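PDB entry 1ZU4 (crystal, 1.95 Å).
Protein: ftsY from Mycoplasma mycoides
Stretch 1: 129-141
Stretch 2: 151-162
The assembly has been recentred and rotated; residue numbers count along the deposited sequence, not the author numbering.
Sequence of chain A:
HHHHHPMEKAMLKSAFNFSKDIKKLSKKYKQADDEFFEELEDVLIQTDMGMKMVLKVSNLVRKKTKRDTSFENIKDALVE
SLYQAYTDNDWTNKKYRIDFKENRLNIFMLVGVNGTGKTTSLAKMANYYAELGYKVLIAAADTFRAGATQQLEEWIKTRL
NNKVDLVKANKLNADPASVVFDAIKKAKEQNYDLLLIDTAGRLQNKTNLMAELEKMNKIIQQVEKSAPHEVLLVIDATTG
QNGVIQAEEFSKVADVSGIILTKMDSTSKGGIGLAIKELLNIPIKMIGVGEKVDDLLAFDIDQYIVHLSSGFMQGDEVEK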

# COMPACT_ATOMS: atom_id res chain seq x y z
N TYR A 129 11.17 7.31 -7.99
CA TYR A 129 11.24 7.60 -9.43
C TYR A 129 12.48 8.43 -9.78
O TYR A 129 13.09 8.24 -10.85
CB TYR A 129 9.93 8.25 -9.93
CG TYR A 129 8.87 7.20 -9.97
CD1 TYR A 129 7.93 7.09 -8.95
CD2 TYR A 129 8.86 6.27 -10.99
CE1 TYR A 129 6.97 6.08 -8.94
CE2 TYR A 129 7.90 5.22 -11.00
CZ TYR A 129 6.96 5.15 -9.97
OH TYR A 129 6.03 4.13 -9.94
N ALA A 130 12.87 9.33 -8.88
CA ALA A 130 14.04 10.20 -9.12
C ALA A 130 15.30 9.36 -9.27
O ALA A 130 16.10 9.61 -10.18
CB ALA A 130 14.20 11.26 -8.01
N GLU A 131 15.45 8.35 -8.41
CA GLU A 131 16.52 7.36 -8.56
C GLU A 131 16.47 6.53 -9.86
O GLU A 131 17.49 6.02 -10.34
CB GLU A 131 16.59 6.46 -7.31
CG GLU A 131 16.86 7.29 -6.06
CD GLU A 131 18.01 6.78 -5.18
OE1 GLU A 131 19.12 6.50 -5.70
OE2 GLU A 131 17.82 6.71 -3.94
N LEU A 132 15.29 6.40 -10.45
CA LEU A 132 15.17 5.68 -11.71
C LEU A 132 15.49 6.60 -12.89
O LEU A 132 15.39 6.19 -14.05
CB LEU A 132 13.80 5.00 -11.84
CG LEU A 132 13.54 3.85 -10.85
CD1 LEU A 132 12.06 3.45 -10.80
CD2 LEU A 132 14.42 2.67 -11.23
N GLY A 133 15.90 7.84 -12.58
CA GLY A 133 16.27 8.84 -13.58
C GLY A 133 15.21 9.81 -14.03
O GLY A 133 15.41 10.59 -14.95
N TYR A 134 14.05 9.78 -13.39
CA TYR A 134 12.94 10.62 -13.81
C TYR A 134 12.94 11.99 -13.13
O TYR A 134 13.49 12.16 -12.02
CB TYR A 134 11.62 9.87 -13.59
CG TYR A 134 11.51 8.56 -14.38
CD1 TYR A 134 11.69 7.31 -13.75
CD2 TYR A 134 11.24 8.56 -15.75
CE1 TYR A 134 11.60 6.12 -14.47
CE2 TYR A 134 11.13 7.38 -16.46
CZ TYR A 134 11.33 6.16 -15.84
OH TYR A 134 11.19 5.00 -16.58
N LYS A 135 12.38 12.97 -13.84
CA LYS A 135 12.24 14.34 -13.34
C LYS A 135 10.88 14.48 -12.63
O LYS A 135 9.82 14.31 -13.25
CB LYS A 135 12.38 15.33 -14.51
CG LYS A 135 12.72 16.74 -14.10
CD LYS A 135 12.69 17.71 -15.30
CE LYS A 135 12.73 19.13 -14.80
NZ LYS A 135 12.94 20.07 -15.94
N VAL A 136 10.93 14.73 -11.32
CA VAL A 136 9.74 14.62 -10.44
C VAL A 136 9.36 15.95 -9.79
O VAL A 136 10.19 16.67 -9.25
CB VAL A 136 9.90 13.56 -9.32
CG1 VAL A 136 8.56 13.38 -8.54
CG2 VAL A 136 10.29 12.22 -9.90
N LEU A 137 8.06 16.23 -9.84
CA LEU A 137 7.50 17.42 -9.22
C LEU A 137 6.43 17.00 -8.21
O LEU A 137 5.64 16.13 -8.49
CB LEU A 137 6.89 18.32 -10.29
CG LEU A 137 6.32 19.67 -9.79
CD1 LEU A 137 7.42 20.57 -9.21
CD2 LEU A 137 5.58 20.38 -10.92
N ILE A 138 6.46 17.61 -7.03
CA ILE A 138 5.45 17.44 -5.99
C ILE A 138 4.61 18.72 -5.85
O ILE A 138 5.14 19.86 -5.86
CB ILE A 138 6.11 17.15 -4.62
CG1 ILE A 138 6.85 15.80 -4.65
CG2 ILE A 138 5.11 17.18 -3.49
CD1 ILE A 138 7.96 15.72 -3.63
N ALA A 139 3.29 18.50 -5.72
CA ALA A 139 2.33 19.56 -5.48
C ALA A 139 1.88 19.35 -4.10
O ALA A 139 1.12 18.42 -3.84
CB ALA A 139 1.08 19.48 -6.48
N ALA A 140 2.34 20.22 -3.21
CA ALA A 140 1.93 20.27 -1.81
C ALA A 140 0.51 20.82 -1.65
O ALA A 140 0.32 21.94 -1.11
CB ALA A 140 2.92 21.16 -1.02
N ALA A 141 -0.48 20.04 -2.08
CA ALA A 141 -1.88 20.50 -2.11
C ALA A 141 -2.69 20.12 -0.88
O ALA A 141 -3.90 20.32 -0.84
CB ALA A 141 -2.59 20.02 -3.37
N GLN A 151 7.05 19.61 6.05
CA GLN A 151 7.65 18.28 5.89
C GLN A 151 8.24 18.09 4.50
O GLN A 151 9.39 17.70 4.37
CB GLN A 151 6.62 17.17 6.15
CG GLN A 151 6.26 17.00 7.60
CD GLN A 151 5.04 16.13 7.81
OE1 GLN A 151 4.83 15.14 7.09
NE2 GLN A 151 4.23 16.48 8.80
N LEU A 152 7.43 18.35 3.47
CA LEU A 152 7.88 18.23 2.10
C LEU A 152 9.15 19.05 1.83
O LEU A 152 10.10 18.55 1.21
CB LEU A 152 6.74 18.60 1.15
CG LEU A 152 5.67 17.51 1.11
CD1 LEU A 152 4.47 17.93 0.24
CD2 LEU A 152 6.25 16.16 0.66
N GLU A 153 9.16 20.30 2.33
CA GLU A 153 10.35 21.18 2.23
C GLU A 153 11.58 20.58 2.89
O GLU A 153 12.67 20.63 2.31
CB GLU A 153 10.08 22.54 2.86
CG GLU A 153 9.33 23.48 1.98
CD GLU A 153 8.70 24.56 2.79
OE1 GLU A 153 8.47 24.34 4.01
OE2 GLU A 153 8.44 25.64 2.23
N GLU A 154 11.39 20.04 4.10
CA GLU A 154 12.44 19.34 4.84
C GLU A 154 13.01 18.25 3.96
O GLU A 154 14.17 18.36 3.54
CB GLU A 154 11.89 18.71 6.13
CG GLU A 154 12.99 18.22 7.12
CD GLU A 154 12.49 17.12 8.09
OE1 GLU A 154 11.26 17.06 8.36
OE2 GLU A 154 13.33 16.32 8.58
N TRP A 155 12.19 17.24 3.64
CA TRP A 155 12.60 16.07 2.85
C TRP A 155 13.32 16.47 1.56
O TRP A 155 14.24 15.77 1.12
CB TRP A 155 11.39 15.20 2.48
CG TRP A 155 10.82 14.32 3.56
CD1 TRP A 155 9.80 14.63 4.41
CD2 TRP A 155 11.20 12.97 3.87
NE1 TRP A 155 9.52 13.56 5.23
CE2 TRP A 155 10.37 12.53 4.92
CE3 TRP A 155 12.16 12.08 3.35
CZ2 TRP A 155 10.46 11.25 5.49
CZ3 TRP A 155 12.25 10.80 3.92
CH2 TRP A 155 11.41 10.40 4.97
N ILE A 156 12.87 17.58 0.95
CA ILE A 156 13.44 18.11 -0.29
C ILE A 156 14.91 18.48 -0.10
O ILE A 156 15.78 18.00 -0.83
CB ILE A 156 12.66 19.36 -0.79
CG1 ILE A 156 11.28 18.99 -1.36
CG2 ILE A 156 13.49 20.17 -1.82
CD1 ILE A 156 11.27 18.46 -2.77
N LYS A 157 15.17 19.36 0.86
CA LYS A 157 16.54 19.76 1.11
C LYS A 157 17.05 19.19 2.41
O LYS A 157 17.27 19.91 3.39
CB LYS A 157 16.70 21.28 0.97
CG LYS A 157 17.36 21.66 -0.36
CD LYS A 157 18.10 22.98 -0.25
CE LYS A 157 19.24 23.05 -1.27
NZ LYS A 157 19.42 24.42 -1.81
N THR A 158 17.21 17.86 2.38
CA THR A 158 17.67 17.05 3.51
C THR A 158 17.81 15.58 3.08
O THR A 158 18.76 14.92 3.50
CB THR A 158 16.82 17.25 4.81
OG1 THR A 158 17.68 17.44 5.93
CG2 THR A 158 15.88 16.09 5.10
N ARG A 159 16.91 15.08 2.23
CA ARG A 159 16.89 13.64 1.91
C ARG A 159 16.58 13.24 0.47
O ARG A 159 16.88 12.13 0.06
CB ARG A 159 15.95 12.88 2.87
CG ARG A 159 16.48 12.78 4.29
CD ARG A 159 15.36 12.60 5.30
NE ARG A 159 15.32 11.22 5.79
CZ ARG A 159 14.61 10.81 6.84
NH1 ARG A 159 13.85 11.66 7.53
NH2 ARG A 159 14.67 9.52 7.18
N LEU A 160 15.98 14.13 -0.31
CA LEU A 160 15.51 13.77 -1.64
C LEU A 160 16.53 14.07 -2.73
O LEU A 160 17.26 15.05 -2.67
CB LEU A 160 14.19 14.47 -1.97
CG LEU A 160 12.89 14.08 -1.26
CD1 LEU A 160 11.74 14.92 -1.77
CD2 LEU A 160 12.57 12.63 -1.48
N ASN A 161 16.57 13.19 -3.72
CA ASN A 161 17.32 13.40 -4.96
C ASN A 161 17.13 14.80 -5.59
O ASN A 161 16.07 15.41 -5.46
CB ASN A 161 16.87 12.31 -5.92
CG ASN A 161 17.85 12.08 -7.02
OD1 ASN A 161 18.79 11.28 -6.88
ND2 ASN A 161 17.63 12.76 -8.15
N ASN A 162 18.15 15.30 -6.27
CA ASN A 162 18.10 16.66 -6.86
C ASN A 162 17.05 16.82 -7.98
O ASN A 162 16.70 17.96 -8.37
CB ASN A 162 19.49 17.11 -7.35
CG ASN A 162 20.51 17.31 -6.20
OD1 ASN A 162 20.16 17.81 -5.12
ND2 ASN A 162 21.77 16.92 -6.45

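The first rule of this contact is that it is built from packing alone. No hydrogen bond joins the two stretches, and the surface they bury together is modest, 289 Å² summed over both sides. The contacts across the stretches are all between side-chain carbons.

The apolar packing centres on the strand 136-140 and the helix 151-156, which run nearly antiparallel, at 156°, with their axes 10.3 Å apart at closest approach. Aliphatic side chains from both elements meet in that space. The strand's alternation selects which residues take part: Ile138 and Ala140 point toward the second stretch, while Ala139 between them points away. Leu152 answers both. Its CD1 lies 3.9 Å from Ile138 CG2 and 3.8 Å from Ala140 CB, so a single methyl, carried by an m,t rotamer, touches two strand residues on the same face. Here, where the strand side chain is a methyl, the CA atoms of Ala140 and Leu152 are 7.4 Å apart.

Ile138 reaches further along the second stretch with its other end. From Ile138 CD1 it is 4.4 Å to Ile156 CD1, one helical turn after Leu152, and 4.3 Å to Leu160 CD1, beyond the helix. These are looser contacts than those of Leu152. Leu160 sets its CA-to-CB bond sideways, yet the end of its side chain comes nearer, so an extended m,t leucine can join the cluster without a CB aimed at it. One branched residue on the strand thus meets three aliphatic partners on the other stretch.

A second, separate contact pairs small with polar. Ala130, in the helix of the first stretch, faces Asn161, and the two CB atoms meet at 3.5 Å, with CA atoms only 6.2 Å apart. Both CA-to-CB bonds point toward the opposing stretch. The approach is one of carbon against carbon.

Backbone hydrogen bonds within each stretch support these surfaces. After Ala130 the chain closes its helix in a Schellman motif: Gly133 N bonds to Ala130 O at 3.0 Å and Tyr134 N to Tyr129 O at 3.1 Å. Gly133 has positive phi, and a CB there would jam against the preceding carbonyl O, so the turn itself calls for glycine. In the second stretch, Trp155 N to Gln151 O at 2.9 Å holds the helical turn, and Arg159 N to Trp155 O at 3.0 Å ties down the chain that leads on to Leu160.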